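Agglutinin (Rhizoctonia solani, PDB 4G9M) probably binds carbohydrates as a ricin-type beta-trefoil lectin, and assembles as a domain-swapped dimer of two copies of the chain. Local coordinates at residues Leu23-Ala28 with Asn62-Thr67; Ile34-Lys38 with Ala119-Val124; Asn56-Leu60 with Ala87-Ile92; Thr9-Val15 with Lys136-Glu142; Asn74-Ser78 with Ala103-Phe109. All blocks are in the same frame, centred on the assembly; numbering follows the deposited sequence.

In the fold
Contact 4 opens first, at Thr9-Val15, and closes last, at Lys136-Glu142, so that it encloses the four others and joins the first long strand of the trefoil to the last. Contact 1 opens next and pins the loop 62-67 beside 23-28. Contact 2 starts from strand 32-37 and closes only at 119-124; it crosses contact 1 and holds contacts 3 and 5 within its loop. Contact 3, which couples strands 58-62 and 90-94, crosses contact 1 and also contact 5, whose loop 74-78 meets the turns at 103-109. Contacts 3 and 5 touch, with centres about 12 Å apart, whereas contacts 1 and 5 follow in series without touching.

Contact 1. Residues Leu23-Ala28 with Asn62-Thr67; sequences LWRGEA and NVKSGT
Leu23 packs against Asn62 and Ser65 at the tight end of this meeting between two loops. Its CG lies anti to the backbone N (chi1 180°), and branch CD2 reaches the hydroxyl side of Ser65, 3.1 Å from Ser65 OG. The same methyl group touches the Asn62 carboxamide, with Leu23 CD2 3.6 Å from Asn62 CG, and Leu23 CB rests 3.5 Å from Asn62 ND2. The carbonyl of the buried Gly26 belongs to this close packing too, its O resting against Ser65 CB. The amide of Asn62 is held at both ends. Asn62 OD1 takes the Ser65 N-H on an in-plane lone pair (3.1 Å) in an Asx motif, while ND2 donates to Asn44 O. Beyond it runs a polar relay: Ser65 OG donates to Thr67 OG1 (2.7 Å), Thr67 OG1 donates to a water, and that water donates to Glu27 O at 2.7 Å. Toward solvent the fit is looser. Ala28 CB sits 3.8 Å from Ser65 O, and Lys64 brings its NZ to 3.7 Å from Arg25 O. Arg25 and Glu27 turn away and form a salt bridge with each other. The two loops follow strands 20-23 and 58-62; Leu23 also reaches Ile34 of strand 32-37, and Trp47 of strand 47-51 is touched by both Leu23 and Asn62.

Contact 2. Residues Ile34-Lys38 with Ala119-Val124; sequences IQGYK and ANETPV
With CG anti to the backbone N in Tyr37 (chi1 -155°) and anti to the carbonyl carbon in Asn120 (chi1 -75°), the phenol ring and the carboxamide lie flat on one another, their planes 2° apart. Asn120 CG sits over the ring centre, ND2 is 3.6 Å from Tyr37 CZ, and Asn120 CB makes a CH-pi contact 4.0 Å from the centroid. Asn120 OD1 accepts the Lys38 N-H at 2.9 Å, the donor tilted out of the carbonyl plane. Alongside, Gln35 and Glu121 point the same way: Gln35 OE1 lies 3.3 Å from Glu121 CA, and a water donates to OE1 and Glu121 O. Antiparallel pairing bonds Gly36 N to Thr122 O (2.8 Å) and Val124 N to Ile34 O (3.3 Å). The type II turn Ala119-Thr122 places Glu121 N nearly in line with the Gly36 carbonyl, 2.9 Å from Gly36 O, although the N-H points somewhat aside. Tyr37 also packs on Asp22 and Gln45, consistent with a ricin-type sugar site, though this contact holds no ligand. The contact thus combines hydrogen bonds with a flat amide-on-ring stack: the Lys38 bond fixes the Asn120 amide, and Gln35 NE2 donates to Asp22.

Contact 3. Residues Asn56-Leu60 with Ala87-Ile92; sequences NQVTL and AVPLDI
Strands 58-62 and 90-94, neighbours in the barrel of the beta-trefoil, meet at the single antiparallel, hydrogen-bonded pair Val58-Leu90. Val58 N donates to Leu90 O (2.9 Å), and Leu90 N returns a bond to Val58 O (2.8 Å). The short segments cross at 97°, so the strands diverge on either side of this one bridge, and a water spans the next step at each end. One water donates to Asn56 O and accepts from Ile92 N (2.8 Å); a second donates to Val88 O (2.8 Å) and accepts from Leu60 N. Inside, Val58 CG2 packs 3.8 Å from Ile92 CG1, nearly at right angles, and Leu60 CD1 meets Leu90 CD1 likewise at 3.8 Å. In Thr59 the hydroxyl sits between the backbone N and the carbonyl carbon (chi1 57°), leaving CG2 anti to that carbon, 3.5 Å from Ala87 CB. Gln57 runs side by side with Pro89, its OE1 3.5 Å from Pro89 CB. At the dimer interface, Asn56 OD1 accepts from Asn129 of the second subunit. Polar pairing therefore rests on main-chain atoms and two waters, while aliphatic groups, with Leu49 and Ile101 beside them, form the inner side.

Contact 4. Residues Thr9-Val15 with Lys136-Glu142; sequences TYTLKNV and KWKFIDE
Main-chain bonds zip Thr9-Val15 to Lys136-Glu142 as antiparallel strands. Thr11 and Ile140 exchange a pair, as do Lys13 and Lys138, where Lys138 N reaches Lys13 O at 2.7 Å. Glu142 N to Thr9 O and Val15 N to Lys136 O (2.9 Å) finish the ladder at its ends. Among side chains, Thr11 OG1 donates to Glu142 OE2 (2.9 Å), meeting it nearly along the C-O bond. Aromatic contacts gather on the other face of the sheet. Phe139 turns its edge to the face of Tyr10 in a T-shaped pair, centroids 5.4 Å apart and planes at 67°. Over the opposite face of Tyr10 lies the Asp141 carboxylate, its OD1 3.7 Å from Tyr10 CZ. Leu12 CD2 stands squarely above Phe139, 3.6 Å from the ring centroid. In the trefoil this pairing brings together the first and last strands of the barrel, and beyond Phe139 and Ile140 the sheet runs on into a strand of the second subunit. Asn14, its CG anti to the backbone N (chi1 -169°), sets its amide upright on Trp137, planes 86° apart, with ND2 3.5 Å from Trp137 CZ2; that nitrogen donates to Asn134 O. Of the lysines, Lys13 and Lys138 run alongside each other, Lys13 NZ lying 3.2 Å from Lys138 CG, while Lys136 leads away to salt bridges with Asp96 and Asp133.

Contact 5. Residues Asn74-Ser78 with Ala103-Phe109; sequences NIQNS and AADHRLF
Ile75 packs on two rings. Its CB stands over the face of His106, 4.1 Å from the centroid and 11° off the ring normal, and its CD1 tip continues to 3.7 Å from His106 ND1. With CG2 anti to the backbone N, the other branch runs past Phe109 at an oblique angle, Ile75 CG2 lying 4.0 Å from Phe109 CG. The Phe109 rim meets the chain ahead: Asn77 OD1 lies at its edge near the plane, 3.3 Å from Phe109 CE1, and Gln76 C is 3.6 Å from the same carbon. His106 ND1, buried by the isoleucine, has no hydrogen-bonding partner in the model. The rings stand on two consecutive type I turns, Ala103-His106 and His106-Phe109, so the contact lays the loop between trefoil strands 68-71 and 81-84 against the turns linking strands 99-103 and 109-113. His106 N to Ala103 O (3.1 Å) and Phe109 N to His106 O close the turns, and Ala103 N to Phe109 O (2.9 Å) ties their base. On the loop side, Asn77 OD1 is set by the N-H of Asn128, and Ile75 packs on Tyr126. Farther out, Arg107 NE donates to Ala104 O, and NH1 forms a salt bridge to Glu102 of the second subunit.

Contact 1. Residues Leu23-Ala28 with Asn62-Thr67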
# COMPACT_ATOMS: atom_id res chain seq x y z
N LEU B 23 -5.42 10.92 19.07
CA LEU B 23 -5.06 12.32 19.16
C LEU B 23 -5.33 12.82 20.57
O LEU B 23 -6.45 12.72 21.06
CB LEU B 23 -5.86 13.14 18.13
CG LEU B 23 -5.59 14.65 18.12
CD1 LEU B 23 -4.15 14.96 17.73
CD2 LEU B 23 -6.54 15.33 17.17
N TRP B 24 -4.29 13.35 21.22
CA TRP B 24 -4.32 13.81 22.61
C TRP B 24 -5.50 14.74 22.90
O TRP B 24 -5.60 15.83 22.33
CB TRP B 24 -2.98 14.48 22.92
CG TRP B 24 -2.85 15.23 24.21
CD1 TRP B 24 -3.19 16.53 24.43
CD2 TRP B 24 -2.28 14.75 25.43
NE1 TRP B 24 -2.88 16.88 25.73
CE2 TRP B 24 -2.32 15.80 26.36
CE3 TRP B 24 -1.74 13.52 25.83
CZ2 TRP B 24 -1.86 15.67 27.67
CZ3 TRP B 24 -1.28 13.39 27.13
CH2 TRP B 24 -1.34 14.46 28.03
N ARG B 25 -6.41 14.28 23.77
CA ARG B 25 -7.61 15.02 24.16
C ARG B 25 -8.54 15.40 23.00
O ARG B 25 -9.50 16.15 23.18
CB ARG B 25 -7.25 16.25 25.01
CG ARG B 25 -6.63 15.93 26.36
CD ARG B 25 -6.76 17.09 27.34
NE ARG B 25 -5.96 18.26 26.96
CZ ARG B 25 -4.83 18.61 27.56
NH1 ARG B 25 -4.36 17.89 28.56
NH2 ARG B 25 -4.16 19.69 27.15
N GLY B 26 -8.27 14.85 21.81
CA GLY B 26 -8.97 15.24 20.60
C GLY B 26 -8.83 16.72 20.26
O GLY B 26 -9.67 17.29 19.55
N GLU B 27 -7.75 17.33 20.74
CA GLU B 27 -7.57 18.77 20.61
C GLU B 27 -7.15 19.24 19.22
O GLU B 27 -6.33 18.60 18.55
CB GLU B 27 -6.61 19.29 21.69
CG GLU B 27 -7.23 19.24 23.08
CD GLU B 27 -6.31 19.72 24.18
OE1 GLU B 27 -5.10 19.88 23.93
OE2 GLU B 27 -6.81 19.93 25.31
N ALA B 28 -7.72 20.36 18.80
CA ALA B 28 -7.52 20.86 17.46
C ALA B 28 -6.31 21.79 17.39
O ALA B 28 -5.92 22.24 16.31
CB ALA B 28 -8.77 21.58 16.97
N ASN B 62 -8.42 13.54 11.80
CA ASN B 62 -9.07 13.13 13.04
C ASN B 62 -10.55 13.48 13.06
O ASN B 62 -10.93 14.61 12.73
CB ASN B 62 -8.36 13.72 14.26
CG ASN B 62 -8.81 13.08 15.56
OD1 ASN B 62 -9.65 13.64 16.29
ND2 ASN B 62 -8.27 11.91 15.87
N VAL B 63 -11.40 12.53 13.45
CA VAL B 63 -12.83 12.76 13.44
C VAL B 63 -13.22 13.83 14.47
O VAL B 63 -14.07 14.69 14.21
CB VAL B 63 -13.62 11.45 13.67
CG1 VAL B 63 -15.06 11.74 14.05
CG2 VAL B 63 -13.57 10.58 12.42
N LYS B 64 -12.58 13.81 15.63
CA LYS B 64 -12.95 14.76 16.68
C LYS B 64 -12.48 16.20 16.40
O LYS B 64 -13.28 17.14 16.48
CB LYS B 64 -12.45 14.28 18.04
CG LYS B 64 -12.94 15.12 19.21
CD LYS B 64 -13.24 14.25 20.41
CE LYS B 64 -13.98 15.00 21.51
NZ LYS B 64 -13.06 15.79 22.38
N SER B 65 -11.21 16.35 16.06
CA SER B 65 -10.59 17.67 15.91
C SER B 65 -10.77 18.34 14.54
O SER B 65 -10.78 19.56 14.45
CB SER B 65 -9.10 17.58 16.21
OG SER B 65 -8.43 16.80 15.23
N GLY B 66 -10.87 17.53 13.49
CA GLY B 66 -10.84 18.05 12.13
C GLY B 66 -9.44 18.35 11.63
O GLY B 66 -9.25 18.82 10.51
N THR B 67 -8.43 18.10 12.47
CA THR B 67 -7.05 18.31 12.04
C THR B 67 -6.46 17.02 11.49
O THR B 67 -7.05 15.94 11.63
CB THR B 67 -6.17 18.89 13.15
OG1 THR B 67 -6.20 18.03 14.30
CG2 THR B 67 -6.65 20.27 13.54
O HOH W 1 -4.67 18.83 16.43

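Contact 2. Residues Ile34-Lys38 with Ala119-Val124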
# COMPACT_ATOMS: atom_id res chain seq x y z
N ILE B 34 0.03 13.05 18.81
CA ILE B 34 -0.62 11.80 18.42
C ILE B 34 0.17 10.66 19.07
O ILE B 34 1.39 10.72 19.17
CB ILE B 34 -0.71 11.68 16.87
CG1 ILE B 34 -1.64 12.77 16.34
CG2 ILE B 34 -1.23 10.32 16.47
CD1 ILE B 34 -1.79 12.79 14.82
N GLN B 35 -0.53 9.63 19.55
CA GLN B 35 0.07 8.69 20.48
C GLN B 35 -0.65 7.35 20.40
O GLN B 35 -1.67 7.22 19.72
CB GLN B 35 -0.05 9.24 21.91
CG GLN B 35 -1.48 9.24 22.43
CD GLN B 35 -1.68 10.15 23.61
OE1 GLN B 35 -0.71 10.60 24.24
NE2 GLN B 35 -2.93 10.44 23.94
N GLY B 36 -0.13 6.35 21.10
CA GLY B 36 -0.83 5.08 21.22
C GLY B 36 -1.69 5.08 22.47
O GLY B 36 -1.29 5.64 23.49
N TYR B 37 -2.88 4.49 22.40
CA TYR B 37 -3.78 4.46 23.55
C TYR B 37 -4.74 3.27 23.45
O TYR B 37 -5.07 2.82 22.36
CB TYR B 37 -4.56 5.78 23.63
CG TYR B 37 -5.06 6.17 25.02
CD1 TYR B 37 -6.18 5.58 25.57
CD2 TYR B 37 -4.41 7.15 25.76
CE1 TYR B 37 -6.65 5.93 26.82
CE2 TYR B 37 -4.87 7.51 27.03
CZ TYR B 37 -5.99 6.90 27.55
OH TYR B 37 -6.48 7.24 28.80
N LYS B 38 -5.15 2.72 24.59
CA LYS B 38 -6.12 1.63 24.58
C LYS B 38 -7.40 2.07 23.88
O LYS B 38 -7.88 3.18 24.10
CB LYS B 38 -6.44 1.17 26.00
CG LYS B 38 -7.44 0.03 26.08
CD LYS B 38 -7.67 -0.40 27.52
CE LYS B 38 -8.82 -1.40 27.63
NZ LYS B 38 -8.88 -2.05 28.98
N ALA B 119 2.02 1.05 26.51
CA ALA B 119 1.51 1.96 27.53
C ALA B 119 0.68 3.08 26.91
O ALA B 119 0.97 3.52 25.80
CB ALA B 119 2.65 2.57 28.33
N ASN B 120 -0.35 3.54 27.61
CA ASN B 120 -1.13 4.67 27.12
C ASN B 120 -0.20 5.88 27.04
O ASN B 120 0.66 6.05 27.91
CB ASN B 120 -2.31 5.00 28.04
CG ASN B 120 -3.47 4.01 27.92
OD1 ASN B 120 -3.60 3.30 26.92
ND2 ASN B 120 -4.33 3.98 28.93
N GLU B 121 -0.38 6.70 26.01
CA GLU B 121 0.39 7.94 25.79
C GLU B 121 1.80 7.74 25.24
O GLU B 121 2.61 8.68 25.18
CB GLU B 121 0.39 8.87 27.03
CG GLU B 121 -1.02 9.28 27.45
CD GLU B 121 -1.04 10.32 28.55
OE1 GLU B 121 0.04 10.73 29.02
OE2 GLU B 121 -2.15 10.74 28.94
N THR B 122 2.09 6.51 24.82
CA THR B 122 3.34 6.25 24.11
C THR B 122 3.35 7.06 22.82
O THR B 122 2.42 6.98 22.03
CB THR B 122 3.51 4.77 23.76
OG1 THR B 122 3.61 4.00 24.97
CG2 THR B 122 4.77 4.55 22.93
N PRO B 123 4.42 7.84 22.60
CA PRO B 123 4.46 8.70 21.42
C PRO B 123 4.46 7.93 20.11
O PRO B 123 4.99 6.82 20.05
CB PRO B 123 5.79 9.46 21.59
CG PRO B 123 6.07 9.39 23.05
CD PRO B 123 5.58 8.05 23.48
N VAL B 124 3.81 8.51 19.10
CA VAL B 124 3.95 8.04 17.73
C VAL B 124 4.90 9.02 17.07
O VAL B 124 4.77 10.23 17.24
CB VAL B 124 2.60 8.02 17.02
CG1 VAL B 124 2.78 7.72 15.54
CG2 VAL B 124 1.71 6.99 17.68
O HOH W 2 2.11 11.24 23.89

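Contact 3. Residues Asn56-Leu60 with Ala87-Ile92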
# COMPACT_ATOMS: atom_id res chain seq x y z
N ASN B 56 -1.08 8.27 -5.61
CA ASN B 56 -1.78 7.42 -4.67
C ASN B 56 -1.79 8.01 -3.26
O ASN B 56 -2.09 7.31 -2.31
CB ASN B 56 -1.16 6.02 -4.61
CG ASN B 56 -1.02 5.38 -5.97
OD1 ASN B 56 0.05 4.90 -6.33
ND2 ASN B 56 -2.09 5.39 -6.75
N GLN B 57 -1.49 9.30 -3.14
CA GLN B 57 -1.33 9.91 -1.81
C GLN B 57 -2.65 10.15 -1.08
O GLN B 57 -3.66 10.47 -1.70
CB GLN B 57 -0.54 11.22 -1.91
CG GLN B 57 0.81 11.02 -2.56
CD GLN B 57 1.62 12.28 -2.62
OE1 GLN B 57 1.27 13.30 -2.02
NE2 GLN B 57 2.74 12.22 -3.34
N VAL B 58 -2.61 9.98 0.24
CA VAL B 58 -3.76 10.17 1.11
C VAL B 58 -3.44 11.11 2.25
O VAL B 58 -2.27 11.47 2.47
CB VAL B 58 -4.24 8.83 1.75
CG1 VAL B 58 -4.56 7.82 0.68
CG2 VAL B 58 -3.18 8.27 2.71
N THR B 59 -4.48 11.51 2.97
CA THR B 59 -4.31 12.14 4.27
C THR B 59 -5.15 11.38 5.28
O THR B 59 -6.08 10.64 4.90
CB THR B 59 -4.73 13.61 4.28
OG1 THR B 59 -6.10 13.71 3.85
CG2 THR B 59 -3.86 14.44 3.36
N LEU B 60 -4.83 11.56 6.56
CA LEU B 60 -5.64 11.01 7.65
C LEU B 60 -6.11 12.17 8.49
O LEU B 60 -5.29 12.95 8.99
CB LEU B 60 -4.80 10.04 8.49
CG LEU B 60 -4.47 8.70 7.84
CD1 LEU B 60 -3.57 7.89 8.77
CD2 LEU B 60 -5.77 7.92 7.52
N ALA B 87 -1.68 18.74 6.75
CA ALA B 87 -1.49 17.31 6.63
C ALA B 87 -0.13 16.98 6.06
O ALA B 87 0.34 17.62 5.12
CB ALA B 87 -2.57 16.71 5.73
N VAL B 88 0.51 15.96 6.62
CA VAL B 88 1.59 15.30 5.91
C VAL B 88 0.96 14.26 4.97
O VAL B 88 0.27 13.34 5.44
CB VAL B 88 2.55 14.61 6.88
CG1 VAL B 88 3.48 13.63 6.15
CG2 VAL B 88 3.36 15.65 7.65
N PRO B 89 1.16 14.39 3.65
CA PRO B 89 0.60 13.38 2.75
C PRO B 89 1.28 12.02 2.94
O PRO B 89 2.49 11.97 3.19
CB PRO B 89 0.89 13.95 1.35
CG PRO B 89 2.16 14.79 1.56
CD PRO B 89 1.94 15.42 2.92
N LEU B 90 0.50 10.95 2.82
CA LEU B 90 0.95 9.59 3.17
C LEU B 90 0.72 8.63 2.00
O LEU B 90 -0.04 8.93 1.08
CB LEU B 90 0.19 9.07 4.40
CG LEU B 90 0.13 10.02 5.60
CD1 LEU B 90 -0.94 9.58 6.60
CD2 LEU B 90 1.49 10.09 6.28
N ASP B 91 1.38 7.48 2.07
CA ASP B 91 1.16 6.35 1.19
C ASP B 91 0.86 5.18 2.11
O ASP B 91 1.59 4.96 3.08
CB ASP B 91 2.43 6.00 0.41
CG ASP B 91 2.63 6.86 -0.83
OD1 ASP B 91 1.63 7.34 -1.43
OD2 ASP B 91 3.81 6.99 -1.25
N ILE B 92 -0.21 4.43 1.83
CA ILE B 92 -0.54 3.28 2.67
C ILE B 92 -0.02 2.02 1.95
O ILE B 92 -0.51 1.68 0.87
CB ILE B 92 -2.06 3.18 2.91
CG1 ILE B 92 -2.63 4.54 3.36
CG2 ILE B 92 -2.36 2.13 3.96
CD1 ILE B 92 -1.90 5.12 4.60
O HOH W 3 -1.70 5.11 -0.43
O HOH W 4 -2.18 13.18 6.85

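Contact 4. Residues Thr9-Val15 with Lys136-Glu142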
# COMPACT_ATOMS: atom_id res chain seq x y z
N THR B 9 -13.80 6.02 7.40
CA THR B 9 -13.30 6.26 8.75
C THR B 9 -12.73 4.97 9.31
O THR B 9 -13.37 3.92 9.20
CB THR B 9 -14.42 6.75 9.66
OG1 THR B 9 -14.96 7.97 9.13
CG2 THR B 9 -13.92 6.98 11.08
N TYR B 10 -11.55 5.06 9.93
CA TYR B 10 -10.87 3.88 10.46
C TYR B 10 -10.45 4.01 11.93
O TYR B 10 -10.15 5.11 12.40
CB TYR B 10 -9.63 3.58 9.63
CG TYR B 10 -9.91 3.07 8.23
CD1 TYR B 10 -10.18 3.95 7.18
CD2 TYR B 10 -9.89 1.71 7.96
CE1 TYR B 10 -10.44 3.47 5.90
CE2 TYR B 10 -10.15 1.23 6.69
CZ TYR B 10 -10.41 2.11 5.67
OH TYR B 10 -10.64 1.59 4.42
N THR B 11 -10.44 2.87 12.63
CA THR B 11 -9.61 2.72 13.82
C THR B 11 -8.29 2.13 13.34
O THR B 11 -8.28 1.18 12.54
CB THR B 11 -10.26 1.78 14.86
OG1 THR B 11 -11.45 2.38 15.38
CG2 THR B 11 -9.31 1.49 16.02
N LEU B 12 -7.17 2.70 13.78
CA LEU B 12 -5.86 2.23 13.34
C LEU B 12 -5.13 1.57 14.50
O LEU B 12 -4.65 2.24 15.41
CB LEU B 12 -5.06 3.40 12.76
CG LEU B 12 -5.76 4.14 11.62
CD1 LEU B 12 -4.91 5.28 11.08
CD2 LEU B 12 -6.15 3.19 10.49
N LYS B 13 -5.08 0.24 14.48
CA LYS B 13 -4.58 -0.54 15.59
C LYS B 13 -3.15 -0.99 15.36
O LYS B 13 -2.85 -1.67 14.38
CB LYS B 13 -5.49 -1.76 15.84
CG LYS B 13 -5.01 -2.63 17.00
CD LYS B 13 -5.95 -3.81 17.22
CE LYS B 13 -6.02 -4.71 16.00
NZ LYS B 13 -4.76 -5.49 15.81
N ASN B 14 -2.25 -0.63 16.27
CA ASN B 14 -0.85 -1.01 16.09
C ASN B 14 -0.69 -2.53 16.13
O ASN B 14 -1.19 -3.19 17.04
CB ASN B 14 0.04 -0.33 17.13
CG ASN B 14 1.49 -0.47 16.81
OD1 ASN B 14 2.15 -1.40 17.27
ND2 ASN B 14 2.01 0.46 16.00
N VAL B 15 0.01 -3.07 15.14
CA VAL B 15 0.19 -4.52 15.04
C VAL B 15 0.94 -5.10 16.25
O VAL B 15 0.59 -6.17 16.76
CB VAL B 15 0.87 -4.91 13.69
CG1 VAL B 15 1.36 -6.36 13.71
CG2 VAL B 15 -0.08 -4.67 12.51
N LYS B 136 3.57 -1.06 11.85
CA LYS B 136 2.50 -1.61 11.01
C LYS B 136 1.20 -1.41 11.74
O LYS B 136 1.15 -1.52 12.97
CB LYS B 136 2.72 -3.10 10.74
CG LYS B 136 3.97 -3.40 9.92
CD LYS B 136 4.34 -4.86 10.01
CE LYS B 136 5.79 -5.05 9.57
NZ LYS B 136 6.30 -6.39 9.98
N TRP B 137 0.15 -1.12 10.98
CA TRP B 137 -1.14 -0.75 11.56
C TRP B 137 -2.26 -1.54 10.90
O TRP B 137 -2.30 -1.69 9.68
CB TRP B 137 -1.38 0.76 11.38
CG TRP B 137 -0.28 1.61 12.01
CD1 TRP B 137 0.93 1.95 11.43
CD2 TRP B 137 -0.28 2.20 13.31
NE1 TRP B 137 1.67 2.71 12.31
CE2 TRP B 137 0.95 2.88 13.47
CE3 TRP B 137 -1.20 2.22 14.37
CZ2 TRP B 137 1.28 3.57 14.63
CZ3 TRP B 137 -0.87 2.90 15.52
CH2 TRP B 137 0.35 3.58 15.64
N LYS B 138 -3.17 -2.05 11.73
CA LYS B 138 -4.38 -2.68 11.23
C LYS B 138 -5.40 -1.59 10.91
O LYS B 138 -5.73 -0.78 11.76
CB LYS B 138 -4.98 -3.65 12.25
CG LYS B 138 -4.01 -4.71 12.78
CD LYS B 138 -3.55 -5.63 11.67
CE LYS B 138 -4.73 -6.18 10.90
NZ LYS B 138 -4.42 -6.28 9.46
N PHE B 139 -5.89 -1.60 9.67
CA PHE B 139 -6.90 -0.64 9.25
C PHE B 139 -8.28 -1.22 9.49
O PHE B 139 -8.77 -2.03 8.71
CB PHE B 139 -6.70 -0.27 7.78
CG PHE B 139 -5.71 0.85 7.58
CD1 PHE B 139 -4.39 0.70 7.95
CD2 PHE B 139 -6.12 2.06 7.02
CE1 PHE B 139 -3.48 1.73 7.78
CE2 PHE B 139 -5.20 3.09 6.83
CZ PHE B 139 -3.89 2.93 7.21
N ILE B 140 -8.90 -0.80 10.59
CA ILE B 140 -10.26 -1.27 10.91
C ILE B 140 -11.33 -0.31 10.42
O ILE B 140 -11.56 0.74 11.02
CB ILE B 140 -10.42 -1.50 12.43
CG1 ILE B 140 -9.31 -2.42 12.96
CG2 ILE B 140 -11.79 -2.10 12.73
CD1 ILE B 140 -9.22 -2.46 14.46
N ASP B 141 -11.98 -0.67 9.32
CA ASP B 141 -13.01 0.14 8.66
C ASP B 141 -14.30 0.21 9.47
O ASP B 141 -14.86 -0.82 9.85
CB ASP B 141 -13.30 -0.47 7.27
CG ASP B 141 -14.09 0.45 6.34
OD1 ASP B 141 -14.02 1.69 6.47
OD2 ASP B 141 -14.74 -0.09 5.42
N GLU B 142 -14.77 1.43 9.74
CA GLU B 142 -16.09 1.64 10.33
C GLU B 142 -17.13 1.58 9.21
O GLU B 142 -16.97 2.23 8.18
CB GLU B 142 -16.17 3.01 11.02
CG GLU B 142 -14.90 3.42 11.76
CD GLU B 142 -14.88 2.97 13.19
OE1 GLU B 142 -15.96 2.73 13.75
OE2 GLU B 142 -13.77 2.85 13.77

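Contact 5. Residues Asn74-Ser78 with Ala103-Phe109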
# COMPACT_ATOMS: atom_id res chain seq x y z
N ASN B 74 10.65 19.42 10.85
CA ASN B 74 11.15 18.76 9.65
C ASN B 74 11.24 17.26 9.89
O ASN B 74 11.83 16.83 10.88
CB ASN B 74 12.53 19.30 9.25
CG ASN B 74 12.53 20.78 9.00
OD1 ASN B 74 13.25 21.54 9.65
ND2 ASN B 74 11.72 21.22 8.04
N ILE B 75 10.64 16.48 9.01
CA ILE B 75 10.55 15.04 9.24
C ILE B 75 11.94 14.40 9.24
O ILE B 75 12.69 14.51 8.26
CB ILE B 75 9.60 14.36 8.23
CG1 ILE B 75 8.16 14.84 8.45
CG2 ILE B 75 9.68 12.85 8.36
CD1 ILE B 75 7.15 14.32 7.41
N GLN B 76 12.28 13.77 10.37
CA GLN B 76 13.55 13.07 10.60
C GLN B 76 13.23 12.03 11.64
O GLN B 76 12.11 12.03 12.18
CB GLN B 76 14.60 13.99 11.21
CG GLN B 76 15.02 15.15 10.38
CD GLN B 76 16.13 15.91 11.05
OE1 GLN B 76 16.71 15.45 12.04
NE2 GLN B 76 16.44 17.09 10.52
N ASN B 77 14.20 11.19 11.99
CA ASN B 77 13.96 10.18 13.01
C ASN B 77 13.55 10.77 14.35
O ASN B 77 14.13 11.75 14.81
CB ASN B 77 15.17 9.28 13.18
CG ASN B 77 15.26 8.20 12.12
OD1 ASN B 77 14.27 7.59 11.77
ND2 ASN B 77 16.46 7.96 11.62
N SER B 78 12.50 10.18 14.94
CA SER B 78 11.97 10.53 16.26
C SER B 78 11.21 11.86 16.37
O SER B 78 10.80 12.26 17.46
CB SER B 78 13.06 10.44 17.34
OG SER B 78 13.71 9.18 17.29
N ALA B 103 5.43 8.42 4.95
CA ALA B 103 5.36 9.81 4.51
C ALA B 103 5.62 9.88 3.01
O ALA B 103 6.70 9.48 2.54
CB ALA B 103 6.40 10.66 5.27
N ALA B 104 4.65 10.39 2.25
CA ALA B 104 4.69 10.32 0.79
C ALA B 104 5.89 11.07 0.20
O ALA B 104 6.43 10.67 -0.83
CB ALA B 104 3.41 10.85 0.20
N ASP B 105 6.29 12.15 0.86
CA ASP B 105 7.40 12.95 0.37
C ASP B 105 8.68 12.78 1.19
O ASP B 105 9.68 13.47 0.96
CB ASP B 105 6.98 14.41 0.26
CG ASP B 105 5.92 14.63 -0.82
OD1 ASP B 105 6.08 14.05 -1.92
OD2 ASP B 105 4.93 15.35 -0.57
N HIS B 106 8.64 11.84 2.13
CA HIS B 106 9.81 11.40 2.88
C HIS B 106 9.71 9.89 3.08
O HIS B 106 9.50 9.44 4.19
CB HIS B 106 9.85 12.08 4.25
CG HIS B 106 9.80 13.58 4.19
ND1 HIS B 106 8.63 14.28 3.98
CD2 HIS B 106 10.77 14.51 4.32
CE1 HIS B 106 8.88 15.57 3.98
NE2 HIS B 106 10.18 15.74 4.18
N ARG B 107 9.86 9.12 2.00
CA ARG B 107 9.37 7.74 1.98
C ARG B 107 10.19 6.74 2.80
O ARG B 107 9.78 5.58 2.95
CB ARG B 107 9.24 7.23 0.54
CG ARG B 107 8.15 7.92 -0.26
CD ARG B 107 7.87 7.21 -1.57
NE ARG B 107 6.96 7.98 -2.41
CZ ARG B 107 6.35 7.49 -3.49
NH1 ARG B 107 6.54 6.23 -3.85
NH2 ARG B 107 5.55 8.27 -4.21
N LEU B 108 11.35 7.16 3.30
CA LEU B 108 12.11 6.31 4.21
C LEU B 108 11.45 6.30 5.58
O LEU B 108 11.78 5.46 6.42
CB LEU B 108 13.56 6.80 4.36
CG LEU B 108 14.55 6.57 3.22
CD1 LEU B 108 15.91 7.14 3.62
CD2 LEU B 108 14.68 5.09 2.88
N PHE B 109 10.52 7.23 5.81
CA PHE B 109 9.90 7.40 7.13
C PHE B 109 8.47 6.91 7.20
O PHE B 109 7.66 7.20 6.32
CB PHE B 109 9.99 8.85 7.59
CG PHE B 109 11.41 9.31 7.79
CD1 PHE B 109 12.07 9.06 8.98
CD2 PHE B 109 12.09 9.94 6.77
CE1 PHE B 109 13.39 9.45 9.16
CE2 PHE B 109 13.42 10.33 6.93
CZ PHE B 109 14.06 10.09 8.13